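Local atomic coordinates of ornithine cyclodeaminase (PDB entry 3C2Q), a protein that catalyses the NAD(+)-dependent conversion of L-ornithine to L-proline with release of ammonia. Residues B[335-338]-B[339-343]; B[117-120]-B[121-125]; B[200-203]-B[204-208]. All coordinates share one frame; numbering follows the deposited sequence.

Interaction 1: B[335-338]-B[339-343]; sequences LKEL and ERLEL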
# COMPACT_ATOMS: atom_id res chain seq x y z
N LEU B 335 24.98 -3.16 -4.58
CA LEU B 335 26.41 -2.82 -4.56
C LEU B 335 27.29 -4.06 -4.24
O LEU B 335 28.30 -4.30 -4.92
CB LEU B 335 26.67 -1.69 -3.56
CG LEU B 335 28.16 -1.27 -3.45
CD1 LEU B 335 28.68 -0.76 -4.79
CD2 LEU B 335 28.36 -0.27 -2.33
N LYS B 336 26.92 -4.83 -3.22
CA LYS B 336 27.70 -6.03 -2.89
C LYS B 336 27.80 -6.96 -4.09
O LYS B 336 28.86 -7.54 -4.34
CB LYS B 336 27.13 -6.76 -1.68
CG LYS B 336 27.23 -6.00 -0.40
CD LYS B 336 26.69 -6.85 0.77
CE LYS B 336 26.21 -6.01 1.94
NZ LYS B 336 27.31 -5.25 2.59
N GLU B 337 26.71 -7.11 -4.85
CA GLU B 337 26.69 -8.00 -5.99
C GLU B 337 27.58 -7.46 -7.14
O GLU B 337 28.30 -8.24 -7.80
CB GLU B 337 25.25 -8.27 -6.44
CG GLU B 337 25.09 -9.27 -7.59
CD GLU B 337 25.64 -10.68 -7.32
OE1 GLU B 337 25.97 -11.02 -6.16
OE2 GLU B 337 25.75 -11.45 -8.30
N LEU B 338 27.53 -6.14 -7.38
CA LEU B 338 28.41 -5.47 -8.34
C LEU B 338 29.90 -5.66 -7.94
O LEU B 338 30.73 -5.99 -8.79
CB LEU B 338 28.06 -3.98 -8.45
CG LEU B 338 26.68 -3.58 -9.01
CD1 LEU B 338 26.39 -2.07 -8.80
CD2 LEU B 338 26.59 -3.97 -10.47
N GLU B 339 30.21 -5.49 -6.66
CA GLU B 339 31.58 -5.74 -6.15
C GLU B 339 32.02 -7.20 -6.34
O GLU B 339 33.17 -7.45 -6.72
CB GLU B 339 31.72 -5.26 -4.71
CG GLU B 339 31.55 -3.74 -4.59
CD GLU B 339 31.46 -3.26 -3.15
OE1 GLU B 339 30.88 -3.97 -2.31
OE2 GLU B 339 31.94 -2.14 -2.87
N ARG B 340 31.10 -8.14 -6.13
CA ARG B 340 31.35 -9.57 -6.40
C ARG B 340 31.73 -9.83 -7.87
O ARG B 340 32.72 -10.53 -8.14
CB ARG B 340 30.14 -10.43 -6.01
CG ARG B 340 30.41 -11.95 -5.93
CD ARG B 340 29.12 -12.79 -5.77
NE ARG B 340 28.26 -12.72 -6.96
CZ ARG B 340 28.45 -13.41 -8.08
NH1 ARG B 340 29.47 -14.26 -8.19
NH2 ARG B 340 27.63 -13.26 -9.10
N LEU B 341 30.93 -9.29 -8.80
CA LEU B 341 31.20 -9.38 -10.23
C LEU B 341 32.53 -8.75 -10.66
O LEU B 341 33.22 -9.29 -11.52
CB LEU B 341 30.07 -8.77 -11.07
CG LEU B 341 28.70 -9.41 -11.01
CD1 LEU B 341 27.67 -8.57 -11.80
CD2 LEU B 341 28.75 -10.85 -11.49
N GLU B 342 32.88 -7.61 -10.07
CA GLU B 342 34.13 -6.92 -10.39
C GLU B 342 35.35 -7.76 -9.96
O GLU B 342 36.40 -7.72 -10.61
CB GLU B 342 34.17 -5.53 -9.75
CG GLU B 342 34.72 -4.44 -10.67
CD GLU B 342 34.10 -3.04 -10.41
OE1 GLU B 342 34.80 -2.02 -10.64
OE2 GLU B 342 32.92 -2.95 -9.97
N LEU B 343 35.21 -8.51 -8.87
CA LEU B 343 36.23 -9.44 -8.43
C LEU B 343 36.11 -10.74 -9.22
O LEU B 343 36.94 -11.64 -9.08
CB LEU B 343 36.11 -9.72 -6.93
CG LEU B 343 36.25 -8.53 -5.97
CD1 LEU B 343 35.55 -8.82 -4.65
CD2 LEU B 343 37.71 -8.13 -5.72
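Leu335 and Glu339, one helical turn apart, meet both through the backbone and through their side chains. The carbonyl O of Leu335 accepts from the N of Glu339 at 2.8 Å in a nearly straight bond, and the CG of Leu335 lies 3.9 Å from the CD of Glu339, the two side chains crossing at a slant so that the carboxylate rests against leucine carbons. The O of Lys336 takes the N of Arg340 at 2.9 Å, continuing the i to i+4 pattern, while its side chain meets Lys336 of the second subunit. At Glu337 the contact becomes electrostatic. Its CG stands anti to the backbone N (chi1 -176°) and the chain then bends at chi2, which turns the carboxylate along the helix beside Arg340. The arginine grips it side-on with two nitrogens: NE reaches OE1 of Glu337 at 3.0 Å and NH2 reaches OE2 of Glu337 at 2.7 Å. Both oxygens lie close to the guanidinium plane and are met on their syn sides, although the two flat groups are twisted 33° apart. This pair illustrates how an i to i+3 salt bridge can be fixed at both of its oxygens. The O of Leu338, the buried member, accepts from the N of Glu342 at 3.0 Å. Glu342 makes a hydrogen bond to Tyr163 and a salt bridge to Arg127. Helix 327-342 thus packs against two others, Leu338 touching Ala120 of helix 112-133 and Met158 of helix 152-160.

Interaction 2: B[117-120]-B[121-125]; sequences KRIA and KEMHE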
# COMPACT_ATOMS: atom_id res chain seq x y z
N LYS B 117 20.60 -10.12 -8.48
CA LYS B 117 21.68 -10.76 -9.26
C LYS B 117 21.58 -10.43 -10.75
O LYS B 117 22.56 -9.98 -11.38
CB LYS B 117 21.64 -12.27 -9.01
CG LYS B 117 22.67 -13.08 -9.81
CD LYS B 117 22.75 -14.52 -9.33
CE LYS B 117 23.61 -15.33 -10.35
NZ LYS B 117 24.38 -16.40 -9.67
N ARG B 118 20.38 -10.61 -11.31
CA ARG B 118 20.09 -10.29 -12.72
C ARG B 118 20.33 -8.83 -13.10
O ARG B 118 20.90 -8.56 -14.18
CB ARG B 118 18.66 -10.65 -13.06
CG ARG B 118 18.51 -11.92 -13.83
CD ARG B 118 17.90 -13.06 -13.05
NE ARG B 118 16.44 -13.17 -13.14
CZ ARG B 118 15.63 -12.60 -14.05
NH1 ARG B 118 16.11 -11.85 -15.01
NH2 ARG B 118 14.31 -12.81 -13.98
N ILE B 119 19.85 -7.90 -12.27
CA ILE B 119 20.09 -6.46 -12.49
C ILE B 119 21.57 -6.13 -12.44
O ILE B 119 22.07 -5.35 -13.29
CB ILE B 119 19.30 -5.55 -11.47
CG1 ILE B 119 17.78 -5.63 -11.73
CG2 ILE B 119 19.81 -4.11 -11.49
CD1 ILE B 119 16.95 -5.24 -10.50
N ALA B 120 22.27 -6.71 -11.47
CA ALA B 120 23.72 -6.44 -11.34
C ALA B 120 24.51 -6.97 -12.58
O ALA B 120 25.40 -6.29 -13.07
CB ALA B 120 24.26 -7.06 -10.06
N LYS B 121 24.14 -8.15 -13.07
CA LYS B 121 24.79 -8.70 -14.27
C LYS B 121 24.58 -7.77 -15.48
O LYS B 121 25.52 -7.47 -16.24
CB LYS B 121 24.27 -10.08 -14.61
CG LYS B 121 24.95 -10.70 -15.86
CD LYS B 121 26.33 -11.28 -15.49
CE LYS B 121 27.40 -11.03 -16.57
NZ LYS B 121 28.79 -11.05 -15.96
N GLU B 122 23.33 -7.32 -15.67
CA GLU B 122 23.05 -6.39 -16.74
C GLU B 122 23.78 -5.05 -16.60
O GLU B 122 24.32 -4.53 -17.60
CB GLU B 122 21.54 -6.20 -16.92
CG GLU B 122 21.20 -5.90 -18.37
CD GLU B 122 19.70 -5.86 -18.64
OE1 GLU B 122 18.90 -6.36 -17.79
OE2 GLU B 122 19.34 -5.33 -19.73
N MSE B 123 23.83 -4.48 -15.40
CA MSE B 123 24.56 -3.23 -15.19
C MSE B 123 26.07 -3.41 -15.50
O MSE B 123 26.72 -2.52 -16.05
CB MSE B 123 24.41 -2.74 -13.75
CG MSE B 123 22.98 -2.30 -13.38
SE MSE B 123 22.96 -1.83 -11.48
CE MSE B 123 24.13 -0.28 -11.42
N HIS B 124 26.61 -4.56 -15.13
CA HIS B 124 28.02 -4.85 -15.38
C HIS B 124 28.28 -4.93 -16.89
O HIS B 124 29.21 -4.31 -17.39
CB HIS B 124 28.43 -6.14 -14.67
CG HIS B 124 29.90 -6.43 -14.78
ND1 HIS B 124 30.82 -5.97 -13.87
CD2 HIS B 124 30.59 -7.14 -15.70
CE1 HIS B 124 32.02 -6.39 -14.22
NE2 HIS B 124 31.91 -7.10 -15.32
N GLU B 125 27.43 -5.65 -17.60
CA GLU B 125 27.52 -5.75 -19.06
C GLU B 125 27.40 -4.39 -19.72
O GLU B 125 28.18 -4.05 -20.62
CB GLU B 125 26.41 -6.66 -19.59
CG GLU B 125 26.58 -8.11 -19.23
CD GLU B 125 25.36 -8.95 -19.63
OE1 GLU B 125 24.24 -8.40 -19.80
OE2 GLU B 125 25.51 -10.19 -19.74
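Lys121 N donates to the O of Lys117 at 2.9 Å, the first of four successive i to i+4 backbone bonds that carry this turn of helix. Glu122 N follows with the O of Arg118 at 3.1 Å, then Met123 N with the O of Ile119 and His124 N with the O of Ala120, both at 2.9 Å. The charged ends of Glu122 and Arg118 are engaged outside the turn: Glu122 forms a salt bridge with Lys298, and Arg118 gives its NE to the carbonyl of Thr193 of the second subunit. Thus Arg118 and Glu122, though one turn apart and opposite in charge, keep 6.8 Å between NH1 of Arg118 and OE1 of Glu122. Packing across the turn rests on Ile119 and Met123, the latter present as selenomethionine. The CG2 branch of Ile119 is the one that touches, coming 3.9 Å from the SE of Met123. A chi1 of -67°, with CG anti to the carbonyl carbon, sets the CG of Met123 3.2 Å from the O of Ile119, while the end of the chain leads off toward the sheet. There Met123 meets Met276 and Ile278 of strand 276-280, whereas Ala120, with only a methyl, lies against Leu334 and Glu337 of helix 327-342. One face on the sheet and another on a neighbouring helix is the setting of a helix flanking the parallel sheet of a Rossmann fold, here helix 112-133.

Interaction 3: B[200-203]-B[204-208]; sequences GHKH and HIYAI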
# COMPACT_ATOMS: atom_id res chain seq x y z
N GLY B 200 19.23 18.05 14.98
CA GLY B 200 19.27 17.51 13.61
C GLY B 200 18.24 18.11 12.66
O GLY B 200 18.44 18.11 11.44
N HIS B 201 17.16 18.64 13.21
CA HIS B 201 16.10 19.28 12.42
C HIS B 201 16.59 20.51 11.65
O HIS B 201 15.96 20.92 10.66
CB HIS B 201 14.89 19.66 13.31
CG HIS B 201 15.25 20.53 14.46
ND1 HIS B 201 15.06 21.90 14.43
CD2 HIS B 201 15.82 20.25 15.65
CE1 HIS B 201 15.49 22.42 15.56
NE2 HIS B 201 15.96 21.44 16.32
N LYS B 202 17.73 21.06 12.08
CA LYS B 202 18.35 22.18 11.40
C LYS B 202 19.31 21.77 10.29
O LYS B 202 19.65 22.59 9.46
CB LYS B 202 19.14 23.05 12.40
CG LYS B 202 18.27 23.98 13.28
CD LYS B 202 17.87 25.27 12.50
CE LYS B 202 18.04 26.49 13.38
NZ LYS B 202 17.30 27.71 12.95
N HIS B 203 19.73 20.51 10.25
CA HIS B 203 20.81 20.17 9.31
C HIS B 203 20.43 20.39 7.85
O HIS B 203 21.27 20.74 7.04
CB HIS B 203 21.33 18.73 9.52
CG HIS B 203 21.95 18.51 10.87
ND1 HIS B 203 22.31 17.25 11.32
CD2 HIS B 203 22.32 19.38 11.85
CE1 HIS B 203 22.83 17.35 12.53
NE2 HIS B 203 22.85 18.63 12.87
N HIS B 204 19.19 20.09 7.51
CA HIS B 204 18.76 20.24 6.13
C HIS B 204 18.88 21.69 5.60
O HIS B 204 19.49 21.93 4.55
CB HIS B 204 17.33 19.68 5.94
CG HIS B 204 16.94 19.63 4.51
ND1 HIS B 204 15.66 19.92 4.08
CD2 HIS B 204 17.67 19.34 3.41
CE1 HIS B 204 15.62 19.80 2.76
NE2 HIS B 204 16.82 19.45 2.33
N ILE B 205 18.32 22.65 6.34
CA ILE B 205 18.51 24.08 5.98
C ILE B 205 19.98 24.52 6.06
O ILE B 205 20.44 25.31 5.22
CB ILE B 205 17.56 25.05 6.76
CG1 ILE B 205 17.56 26.48 6.20
CG2 ILE B 205 17.80 25.03 8.27
CD1 ILE B 205 17.20 26.60 4.72
N TYR B 206 20.74 23.99 7.03
CA TYR B 206 22.18 24.31 7.07
C TYR B 206 22.84 23.83 5.79
O TYR B 206 23.70 24.52 5.25
CB TYR B 206 22.92 23.69 8.25
CG TYR B 206 22.57 24.18 9.61
CD1 TYR B 206 21.98 25.44 9.80
CD2 TYR B 206 22.91 23.43 10.72
CE1 TYR B 206 21.67 25.88 11.05
CE2 TYR B 206 22.63 23.86 12.00
CZ TYR B 206 22.01 25.09 12.16
OH TYR B 206 21.72 25.51 13.43
N ALA B 207 22.43 22.66 5.29
CA ALA B 207 23.04 22.14 4.06
C ALA B 207 22.68 22.98 2.82
O ALA B 207 23.54 23.25 1.96
CB ALA B 207 22.66 20.63 3.83
N ILE B 208 21.43 23.41 2.74
CA ILE B 208 21.01 24.29 1.63
C ILE B 208 21.79 25.62 1.73
O ILE B 208 22.31 26.12 0.74
CB ILE B 208 19.49 24.54 1.68
CG1 ILE B 208 18.71 23.24 1.35
CG2 ILE B 208 19.05 25.71 0.71
CD1 ILE B 208 17.23 23.26 1.84
O HOH W 1 17.50 18.22 8.93
O HOH W 2 16.17 21.98 8.35
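Tyr206 lays its ring across Lys202, one turn earlier, at the start of helix 203-214. Its CG is anti to the carbonyl carbon (chi1 -67°), which carries the ring back over the preceding turn. There the CB of Lys202 sits over the ring face, 3.9 Å from the Tyr206 centroid and 26° off the normal, a CH-pi contact. The same face receives the O of Lys202, which also accepts from the N of Tyr206 at 3.0 Å. Lys202 bends at chi2 and chi3, and its CG, CD and CE pass near the phenol oxygen before NZ reaches Ser28 of the third subunit. With an alanine here instead of Tyr206 the ring over the Lys202 CB is gone, and the aliphatic chain would probably be freer to turn short of its NZ bond. The His203 ring is held elsewhere: the CA of Gly200 lies 3.7 Å above its centre, Tyr183 stacks on it, and ND1 bonds to Thr185. His204 swings out with CG anti to its N (chi1 -171°), bonding through NE2 to Thr175 and stacking with His176. Two waters bridge the loop to the first turn: one donates to the O of Gly200 and accepts from the N of His204, and the second donates to the O of His201 and accepts from the N of Ile205, lying 3.0 Å from that nitrogen. Water-mediated closure of a helix's opening turn is the principle illustrated, and here the turn borders the probable NAD(+) pocket, the side chain of Ile205 about 5 Å from that of Asp250 and the side chain of His204 about 5 Å from that of Asn171.

How the interactions relate
Interactions 1 and 2 form one neighbourhood, with centres 10 Å apart, although their helices are far apart in sequence. Ala120 is the meeting point: its CB lies 3.4 Å from the CG of Glu337, and its O is 3.5 Å from the CD1 of Leu341, so helices 112-133 and 327-342 pack directly on each other. Interaction 3 stands apart, its nearest atoms about 23 Å from interaction 1 and about 25 Å from interaction 2. It is also the one closest to the inferred NAD(+) site; a bound imidazole, probably from the crystallisation liquor, lies about 3 Å from the Ile205 side chain. The side chains of Leu335 and Ile119 are about 12 Å and about 11 Å from that of Val327, another predicted cofactor residue.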